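Local coordinates for protein aromatic-amino-acid aminotransferase (Burkholderia pseudomallei, PDB 4F4E) that probably transfers amino groups between aromatic amino acids such as tyrosine and 2-oxoglutarate, using a covalently bound pyridoxal phosphate, and works as a homodimer, at residues 186-200 with 219-233. Sequence-based numbering, arbitrary orientation.
Sequences LAALNGYEPGTIVVL and QVVEVVKARRLVPFL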
ATOM      1  N   LEU A 186      15.271  14.216  27.815  1.00 17.08           N
ATOM      2  CA  LEU A 186      16.576  14.632  27.394  1.00 18.61           C
ATOM      3  C   LEU A 186      17.641  13.691  27.966  1.00 17.91           C
ATOM      4  O   LEU A 186      18.626  13.340  27.273  1.00 17.36           O
ATOM      5  CB  LEU A 186      16.828  16.079  27.802  1.00 21.68           C
ATOM      6  CG  LEU A 186      17.783  16.683  26.775  1.00 23.77           C
ATOM      7  CD1 LEU A 186      17.011  16.975  25.483  1.00 25.65           C
ATOM      8  CD2 LEU A 186      18.439  17.919  27.363  1.00 26.88           C
ATOM      9  N   ALA A 187      17.449  13.252  29.203  1.00 17.13           N
ATOM     10  CA  ALA A 187      18.427  12.365  29.809  1.00 17.31           C
ATOM     11  C   ALA A 187      18.521  11.048  29.048  1.00 16.30           C
ATOM     12  O   ALA A 187      19.623  10.547  28.811  1.00 16.31           O
ATOM     13  CB  ALA A 187      18.151  12.138  31.303  1.00 17.41           C
ATOM     14  N   ALA A 188      17.379  10.553  28.582  1.00 15.33           N
ATOM     15  CA  ALA A 188      17.326   9.330  27.758  1.00 14.84           C
ATOM     16  C   ALA A 188      18.078   9.521  26.454  1.00 14.96           C
ATOM     17  O   ALA A 188      18.900   8.689  26.081  1.00 14.96           O
ATOM     18  CB  ALA A 188      15.872   8.903  27.486  1.00 14.15           C
ATOM     19  N   LEU A 189      17.800  10.622  25.749  1.00 14.75           N
ATOM     20  CA  LEU A 189      18.493  10.904  24.505  0.70 14.68           C
ATOM     21  C   LEU A 189      19.999  11.020  24.743  1.00 15.03           C
ATOM     22  O   LEU A 189      20.796  10.508  23.966  1.00 14.72           O
ATOM     23  CB  LEU A 189      17.966  12.197  23.872  0.70 14.73           C
ATOM     24  CG  LEU A 189      16.505  12.271  23.451  0.70 14.32           C
ATOM     25  CD1 LEU A 189      16.164  13.737  23.142  0.70 14.32           C
ATOM     26  CD2 LEU A 189      16.248  11.356  22.271  0.70 13.56           C
ATOM     27  N   ASN A 190      20.383  11.670  25.834  1.00 15.75           N
ATOM     28  CA  ASN A 190      21.799  11.827  26.217  1.00 16.60           C
ATOM     29  C   ASN A 190      22.518  10.526  26.595  1.00 16.42           C
ATOM     30  O   ASN A 190      23.735  10.527  26.879  1.00 16.89           O
ATOM     31  CB  ASN A 190      21.923  12.896  27.323  1.00 17.94           C
ATOM     32  CG  ASN A 190      22.105  14.283  26.754  1.00 18.60           C
ATOM     33  OD1 ASN A 190      22.740  14.471  25.690  1.00 20.69           O
ATOM     34  ND2 ASN A 190      21.571  15.261  27.433  1.00 20.14           N
ATOM     35  N   GLY A 191      21.790   9.428  26.604  1.00 15.62           N
ATOM     36  CA  GLY A 191      22.355   8.091  26.762  1.00 16.16           C
ATOM     37  C   GLY A 191      22.272   7.162  25.570  1.00 16.05           C
ATOM     38  O   GLY A 191      22.842   6.062  25.600  1.00 16.84           O
ATOM     39  N   TYR A 192      21.607   7.584  24.494  1.00 15.20           N
ATOM     40  CA  TYR A 192      21.469   6.729  23.330  1.00 15.36           C
ATOM     41  C   TYR A 192      22.723   6.695  22.467  1.00 15.69           C
ATOM     42  O   TYR A 192      23.413   7.707  22.285  1.00 15.37           O
ATOM     43  CB  TYR A 192      20.278   7.156  22.459  1.00 14.57           C
ATOM     44  CG  TYR A 192      18.918   6.953  23.097  1.00 14.49           C
ATOM     45  CD1 TYR A 192      18.715   6.029  24.146  1.00 14.61           C
ATOM     46  CD2 TYR A 192      17.812   7.659  22.614  1.00 13.90           C
ATOM     47  CE1 TYR A 192      17.450   5.835  24.695  1.00 14.38           C
ATOM     48  CE2 TYR A 192      16.565   7.486  23.168  1.00 13.93           C
ATOM     49  CZ  TYR A 192      16.371   6.580  24.191  1.00 14.17           C
ATOM     50  OH  TYR A 192      15.109   6.421  24.689  1.00 13.55           O
ATOM     51  N   GLU A 193      23.015   5.517  21.933  1.00 16.62           N
ATOM     52  CA  GLU A 193      24.168   5.327  21.108  1.00 17.80           C
ATOM     53  C   GLU A 193      24.003   5.918  19.705  1.00 16.88           C
ATOM     54  O   GLU A 193      22.915   6.026  19.186  1.00 15.46           O
ATOM     55  CB  GLU A 193      24.512   3.844  21.025  1.00 19.65           C
ATOM     56  CG  GLU A 193      25.141   3.353  22.296  1.00 22.55           C
ATOM     57  CD  GLU A 193      26.394   4.168  22.718  1.00 25.31           C
ATOM     58  OE1 GLU A 193      27.349   4.271  21.900  1.00 29.74           O
ATOM     59  OE2 GLU A 193      26.439   4.679  23.863  1.00 28.19           O
ATOM     60  N   PRO A 194      25.125   6.277  19.062  1.00 17.30           N
ATOM     61  CA  PRO A 194      25.037   6.734  17.672  1.00 16.46           C
ATOM     62  C   PRO A 194      24.203   5.811  16.790  1.00 15.75           C
ATOM     63  O   PRO A 194      24.352   4.608  16.862  1.00 15.78           O
ATOM     64  CB  PRO A 194      26.490   6.718  17.211  1.00 17.49           C
ATOM     65  CG  PRO A 194      27.266   6.872  18.446  1.00 18.03           C
ATOM     66  CD  PRO A 194      26.528   6.137  19.495  1.00 18.12           C
ATOM     67  N   GLY A 195      23.337   6.389  15.961  1.00 15.15           N
ATOM     68  CA  GLY A 195      22.503   5.619  15.004  1.00 14.08           C
ATOM     69  C   GLY A 195      21.148   5.230  15.548  1.00 13.47           C
ATOM     70  O   GLY A 195      20.299   4.705  14.793  1.00 12.98           O
ATOM     71  N   THR A 196      20.932   5.422  16.851  1.00 13.06           N
ATOM     72  CA  THR A 196      19.615   5.147  17.434  1.00 12.75           C
ATOM     73  C   THR A 196      18.600   6.036  16.724  1.00 12.12           C
ATOM     74  O   THR A 196      18.839   7.216  16.512  1.00 11.67           O
ATOM     75  CB  THR A 196      19.578   5.454  18.958  1.00 12.78           C
ATOM     76  OG1 THR A 196      20.624   4.709  19.614  1.00 13.30           O
ATOM     77  CG2 THR A 196      18.186   5.174  19.578  1.00 12.30           C
ATOM     78  N   ILE A 197      17.487   5.418  16.340  1.00 11.77           N
ATOM     79  CA  ILE A 197      16.455   6.063  15.575  1.00 11.34           C
ATOM     80  C   ILE A 197      15.438   6.571  16.585  1.00 11.15           C
ATOM     81  O   ILE A 197      14.823   5.790  17.306  1.00 11.84           O
ATOM     82  CB  ILE A 197      15.791   5.075  14.617  1.00 10.93           C
ATOM     83  CG1 ILE A 197      16.794   4.487  13.610  1.00 11.29           C
ATOM     84  CG2 ILE A 197      14.553   5.695  13.978  1.00 10.48           C
ATOM     85  CD1 ILE A 197      16.441   3.073  13.181  1.00 11.15           C
ATOM     86  N   VAL A 198      15.225   7.888  16.618  1.00 10.95           N
ATOM     87  CA  VAL A 198      14.352   8.490  17.603  1.00 10.37           C
ATOM     88  C   VAL A 198      13.059   8.983  16.926  1.00  9.79           C
ATOM     89  O   VAL A 198      13.109   9.886  16.126  1.00  9.52           O
ATOM     90  CB  VAL A 198      15.050   9.664  18.330  1.00 10.56           C
ATOM     91  CG1 VAL A 198      14.137  10.158  19.459  1.00 10.61           C
ATOM     92  CG2 VAL A 198      16.429   9.245  18.924  1.00 11.21           C
ATOM     93  N   VAL A 199      11.931   8.363  17.249  1.00  9.32           N
ATOM     94  CA  VAL A 199      10.641   8.670  16.619  1.00  9.03           C
ATOM     95  C   VAL A 199      10.004   9.798  17.421  1.00  9.05           C
ATOM     96  O   VAL A 199       9.719   9.639  18.596  1.00  9.23           O
ATOM     97  CB  VAL A 199       9.725   7.448  16.573  1.00  8.65           C
ATOM     98  CG1 VAL A 199       8.372   7.785  15.954  1.00  8.50           C
ATOM     99  CG2 VAL A 199      10.421   6.288  15.876  1.00  8.96           C
ATOM    100  N   LEU A 200       9.844  10.942  16.779  1.00  8.93           N
ATOM    101  CA  LEU A 200       9.445  12.190  17.392  1.00  9.24           C
ATOM    102  C   LEU A 200       8.168  12.700  16.726  1.00  9.09           C
ATOM    103  O   LEU A 200       8.137  12.913  15.495  1.00  8.96           O
ATOM    104  CB  LEU A 200      10.567  13.225  17.191  1.00  9.58           C
ATOM    105  CG  LEU A 200      11.880  12.914  17.922  1.00  9.92           C
ATOM    106  CD1 LEU A 200      13.103  13.651  17.310  1.00 10.14           C
ATOM    107  CD2 LEU A 200      11.714  13.271  19.405  1.00  9.85           C
ATOM    108  N   GLN A 219      16.625  21.961  22.158  1.00 20.77           N
ATOM    109  CA  GLN A 219      17.486  21.096  22.960  1.00 21.19           C
ATOM    110  C   GLN A 219      17.517  19.694  22.370  1.00 19.22           C
ATOM    111  O   GLN A 219      18.562  19.053  22.340  1.00 18.77           O
ATOM    112  CB  GLN A 219      17.032  21.029  24.404  1.00 22.80           C
ATOM    113  CG  GLN A 219      17.116  22.404  25.059  1.00 26.10           C
ATOM    114  CD  GLN A 219      16.653  22.411  26.491  1.00 27.60           C
ATOM    115  OE1 GLN A 219      17.387  21.990  27.379  1.00 32.88           O
ATOM    116  NE2 GLN A 219      15.465  22.932  26.731  1.00 29.58           N
ATOM    117  N   VAL A 220      16.355  19.224  21.922  1.00 17.93           N
ATOM    118  CA  VAL A 220      16.297  17.911  21.303  1.00 16.40           C
ATOM    119  C   VAL A 220      17.189  17.847  20.057  1.00 16.05           C
ATOM    120  O   VAL A 220      17.969  16.912  19.906  1.00 14.97           O
ATOM    121  CB  VAL A 220      14.858  17.477  20.971  1.00 15.82           C
ATOM    122  CG1 VAL A 220      14.888  16.169  20.218  1.00 14.50           C
ATOM    123  CG2 VAL A 220      14.060  17.319  22.266  1.00 15.67           C
ATOM    124  N   VAL A 221      17.050  18.838  19.178  1.00 15.79           N
ATOM    125  CA  VAL A 221      17.869  18.913  17.973  1.00 15.79           C
ATOM    126  C   VAL A 221      19.366  18.903  18.350  1.00 16.98           C
ATOM    127  O   VAL A 221      20.130  18.176  17.743  1.00 16.57           O
ATOM    128  CB  VAL A 221      17.542  20.182  17.144  1.00 15.75           C
ATOM    129  CG1 VAL A 221      18.493  20.359  15.978  1.00 15.93           C
ATOM    130  CG2 VAL A 221      16.088  20.107  16.649  1.00 15.00           C
ATOM    131  N   GLU A 222      19.756  19.694  19.357  1.00 18.27           N
ATOM    132  CA  GLU A 222      21.177  19.778  19.751  1.00 20.75           C
ATOM    133  C   GLU A 222      21.717  18.421  20.222  1.00 19.11           C
ATOM    134  O   GLU A 222      22.845  18.025  19.852  1.00 18.77           O
ATOM    135  CB  GLU A 222      21.420  20.860  20.811  1.00 24.40           C
ATOM    136  CG  GLU A 222      22.894  21.028  21.193  1.00 29.47           C
ATOM    137  CD  GLU A 222      23.368  20.126  22.362  1.00 34.96           C
ATOM    138  OE1 GLU A 222      22.542  19.762  23.235  1.00 40.62           O
ATOM    139  OE2 GLU A 222      24.589  19.801  22.425  1.00 40.86           O
ATOM    140  N   VAL A 223      20.922  17.684  20.998  1.00 17.29           N
ATOM    141  CA  VAL A 223      21.343  16.347  21.457  1.00 16.77           C
ATOM    142  C   VAL A 223      21.395  15.326  20.334  1.00 15.93           C
ATOM    143  O   VAL A 223      22.361  14.591  20.226  1.00 15.71           O
ATOM    144  CB  VAL A 223      20.484  15.820  22.634  1.00 16.87           C
ATOM    145  CG1 VAL A 223      20.957  14.443  23.062  1.00 17.35           C
ATOM    146  CG2 VAL A 223      20.598  16.786  23.799  1.00 17.08           C
ATOM    147  N   VAL A 224      20.365  15.300  19.475  1.00 14.94           N
ATOM    148  CA  VAL A 224      20.373  14.409  18.314  1.00 14.40           C
ATOM    149  C   VAL A 224      21.620  14.683  17.471  1.00 14.56           C
ATOM    150  O   VAL A 224      22.272  13.760  17.009  1.00 14.51           O
ATOM    151  CB  VAL A 224      19.088  14.571  17.483  1.00 13.77           C
ATOM    152  CG1 VAL A 224      19.245  13.937  16.086  1.00 13.25           C
ATOM    153  CG2 VAL A 224      17.889  13.992  18.206  1.00 13.14           C
ATOM    154  N   LYS A 225      21.938  15.949  17.259  1.00 15.10           N
ATOM    155  CA  LYS A 225      23.125  16.292  16.471  0.50 15.89           C
ATOM    156  C   LYS A 225      24.399  15.825  17.173  1.00 16.58           C
ATOM    157  O   LYS A 225      25.211  15.105  16.573  1.00 16.90           O
ATOM    158  CB  LYS A 225      23.187  17.789  16.132  0.50 16.31           C
ATOM    159  CG  LYS A 225      24.344  18.128  15.177  0.50 16.86           C
ATOM    160  CD  LYS A 225      23.988  19.202  14.143  0.50 16.96           C
ATOM    161  CE  LYS A 225      25.128  19.513  13.162  0.50 17.40           C
ATOM    162  NZ  LYS A 225      24.904  19.003  11.788  0.50 17.29           N
ATOM    163  N   ALA A 226      24.574  16.225  18.434  1.00 17.17           N
ATOM    164  CA  ALA A 226      25.770  15.890  19.195  1.00 17.55           C
ATOM    165  C   ALA A 226      26.003  14.373  19.325  1.00 17.44           C
ATOM    166  O   ALA A 226      27.177  13.905  19.266  1.00 17.71           O
ATOM    167  CB  ALA A 226      25.768  16.571  20.557  1.00 17.83           C
ATOM    168  N   ARG A 227      24.922  13.611  19.464  1.00 16.22           N
ATOM    169  CA  ARG A 227      25.037  12.175  19.658  1.00 16.24           C
ATOM    170  C   ARG A 227      24.862  11.342  18.395  1.00 16.53           C
ATOM    171  O   ARG A 227      24.959  10.125  18.424  1.00 16.11           O
ATOM    172  CB  ARG A 227      24.121  11.755  20.779  1.00 16.20           C
ATOM    173  CG  ARG A 227      24.645  12.302  22.111  1.00 16.48           C
ATOM    174  CD  ARG A 227      23.827  11.813  23.264  1.00 15.93           C
ATOM    175  NE  ARG A 227      24.082  10.404  23.508  1.00 15.91           N
ATOM    176  CZ  ARG A 227      25.190   9.916  24.065  1.00 15.90           C
ATOM    177  NH1 ARG A 227      26.189  10.699  24.449  1.00 16.61           N
ATOM    178  NH2 ARG A 227      25.287   8.617  24.267  1.00 15.92           N
ATOM    179  N   ARG A 228      24.694  12.017  17.255  1.00 16.65           N
ATOM    180  CA  ARG A 228      24.531  11.341  15.962  1.00 17.03           C
ATOM    181  C   ARG A 228      23.388  10.327  15.990  1.00 14.87           C
ATOM    182  O   ARG A 228      23.500   9.224  15.477  1.00 14.63           O
ATOM    183  CB  ARG A 228      25.847  10.737  15.501  1.00 19.36           C
ATOM    184  CG  ARG A 228      26.984  11.762  15.592  1.00 22.69           C
ATOM    185  CD  ARG A 228      28.236  11.282  14.892  1.00 26.86           C
ATOM    186  NE  ARG A 228      28.912  10.226  15.662  1.00 30.37           N
ATOM    187  CZ  ARG A 228      28.978   8.930  15.327  1.00 32.23           C
ATOM    188  NH1 ARG A 228      28.403   8.448  14.212  1.00 33.88           N
ATOM    189  NH2 ARG A 228      29.628   8.094  16.142  1.00 34.31           N
ATOM    190  N   LEU A 229      22.277  10.762  16.569  1.00 13.52           N
ATOM    191  CA  LEU A 229      21.042  10.010  16.529  1.00 12.80           C
ATOM    192  C   LEU A 229      20.353  10.280  15.190  1.00 12.37           C
ATOM    193  O   LEU A 229      20.642  11.267  14.516  1.00 12.83           O
ATOM    194  CB  LEU A 229      20.156  10.412  17.695  1.00 12.49           C
ATOM    195  CG  LEU A 229      20.888  10.409  19.050  1.00 13.04           C
ATOM    196  CD1 LEU A 229      19.827  10.610  20.115  1.00 13.29           C
ATOM    197  CD2 LEU A 229      21.678   9.127  19.314  1.00 13.22           C
ATOM    198  N   VAL A 230      19.427   9.411  14.813  1.00 11.63           N
ATOM    199  CA  VAL A 230      18.715   9.558  13.541  1.00 10.66           C
ATOM    200  C   VAL A 230      17.305   9.965  13.896  1.00 10.24           C
ATOM    201  O   VAL A 230      16.517   9.163  14.407  1.00  9.95           O
ATOM    202  CB  VAL A 230      18.710   8.238  12.748  1.00 10.44           C
ATOM    203  CG1 VAL A 230      17.871   8.408  11.459  1.00 10.04           C
ATOM    204  CG2 VAL A 230      20.149   7.775  12.477  1.00 10.53           C
ATOM    205  N   PRO A 231      16.958  11.236  13.643  1.00 10.26           N
ATOM    206  CA  PRO A 231      15.606  11.683  13.971  1.00 10.11           C
ATOM    207  C   PRO A 231      14.605  11.224  12.908  1.00  9.86           C
ATOM    208  O   PRO A 231      14.833  11.406  11.716  1.00  9.56           O
ATOM    209  CB  PRO A 231      15.722  13.199  13.982  1.00 10.32           C
ATOM    210  CG  PRO A 231      16.810  13.484  13.005  1.00 10.53           C
ATOM    211  CD  PRO A 231      17.766  12.305  13.047  1.00 10.52           C
ATOM    212  N   PHE A 232      13.500  10.678  13.390  1.00  9.85           N
ATOM    213  CA  PHE A 232      12.437  10.214  12.539  1.00  9.47           C
ATOM    214  C   PHE A 232      11.204  10.980  12.966  1.00  9.53           C
ATOM    215  O   PHE A 232      10.484  10.606  13.915  1.00  9.65           O
ATOM    216  CB  PHE A 232      12.261   8.665  12.589  1.00  9.39           C
ATOM    217  CG  PHE A 232      11.618   8.081  11.336  1.00  9.28           C
ATOM    218  CD1 PHE A 232      10.621   8.777  10.626  1.00  9.00           C
ATOM    219  CD2 PHE A 232      11.974   6.835  10.895  1.00  9.27           C
ATOM    220  CE1 PHE A 232      10.048   8.230   9.460  1.00  8.74           C
ATOM    221  CE2 PHE A 232      11.398   6.284   9.728  1.00  9.09           C
ATOM    222  CZ  PHE A 232      10.453   6.989   9.008  1.00  8.75           C
ATOM    223  N   LEU A 233      10.937  12.095  12.277  1.00  9.53           N
ATOM    224  CA  LEU A 233       9.782  12.916  12.642  0.50  9.30           C
ATOM    225  C   LEU A 233       8.519  12.295  12.042  1.00  8.94           C
ATOM    226  O   LEU A 233       8.519  11.817  10.895  1.00  8.77           O
ATOM    227  CB  LEU A 233       9.982  14.364  12.175  0.50  9.58           C
ATOM    228  CG  LEU A 233      11.057  15.128  12.959  0.50 10.05           C
ATOM    229  CD1 LEU A 233      11.597  16.273  12.138  0.50 10.35           C
ATOM    230  CD2 LEU A 233      10.478  15.654  14.278  0.50 10.29           C
TER
HETATM  231  O   HOH W   1      25.739   8.818  20.776  1.00 16.71           O
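Two successive helix–turn–strand elements of the large aminotransferase sheet meet here: strands 197-200 and 230-233 are the parallel neighbours of a beta-alpha-beta unit, and the helices leading into them, 182-189 and 214-227, pack side by side on one face of the sheet. The contact joins the two strands and also the two helix-to-strand turns, 190-196 and 228-229. V198 N donates to V230 O, V198 O accepts from F232 N, and the bond from V230 N to T196 O (2.8 Å) is nearly linear, 179° at the hydrogen. On the face carrying V198 and L200, L229 fills the angle between strand and helices. Its CD1 lies 3.9 Å from V198 CG2, which is directed at it by being anti to the V198 carbonyl carbon, and its CD2 rests against Y192 CB. Between the helices, V223 CG1 packs on L189 CB at 3.8 Å, while V223 CG2 meets L186 CD1. R228, at positive phi, closes helix 214-227 in a Schellman motif, and R228 O accepts a hydrogen bond from G195 N; P194 CB lies 3.4 Å above the R228 guanidinium plane, offset toward its rim. R227, by contrast, reaches across to the 189-192 turn, its chain bent at chi3 (72°). N190 O sits 3.2 Å above the centre of one face of its guanidinium, and a water lies over the opposite face, toward its rim. That water donates to both R227 O and Y192 O. The same Y192 O accepts a bond from R227 NH2 at 2.9 Å, 57° out of the carbonyl plane, and a weak one from R227 NE.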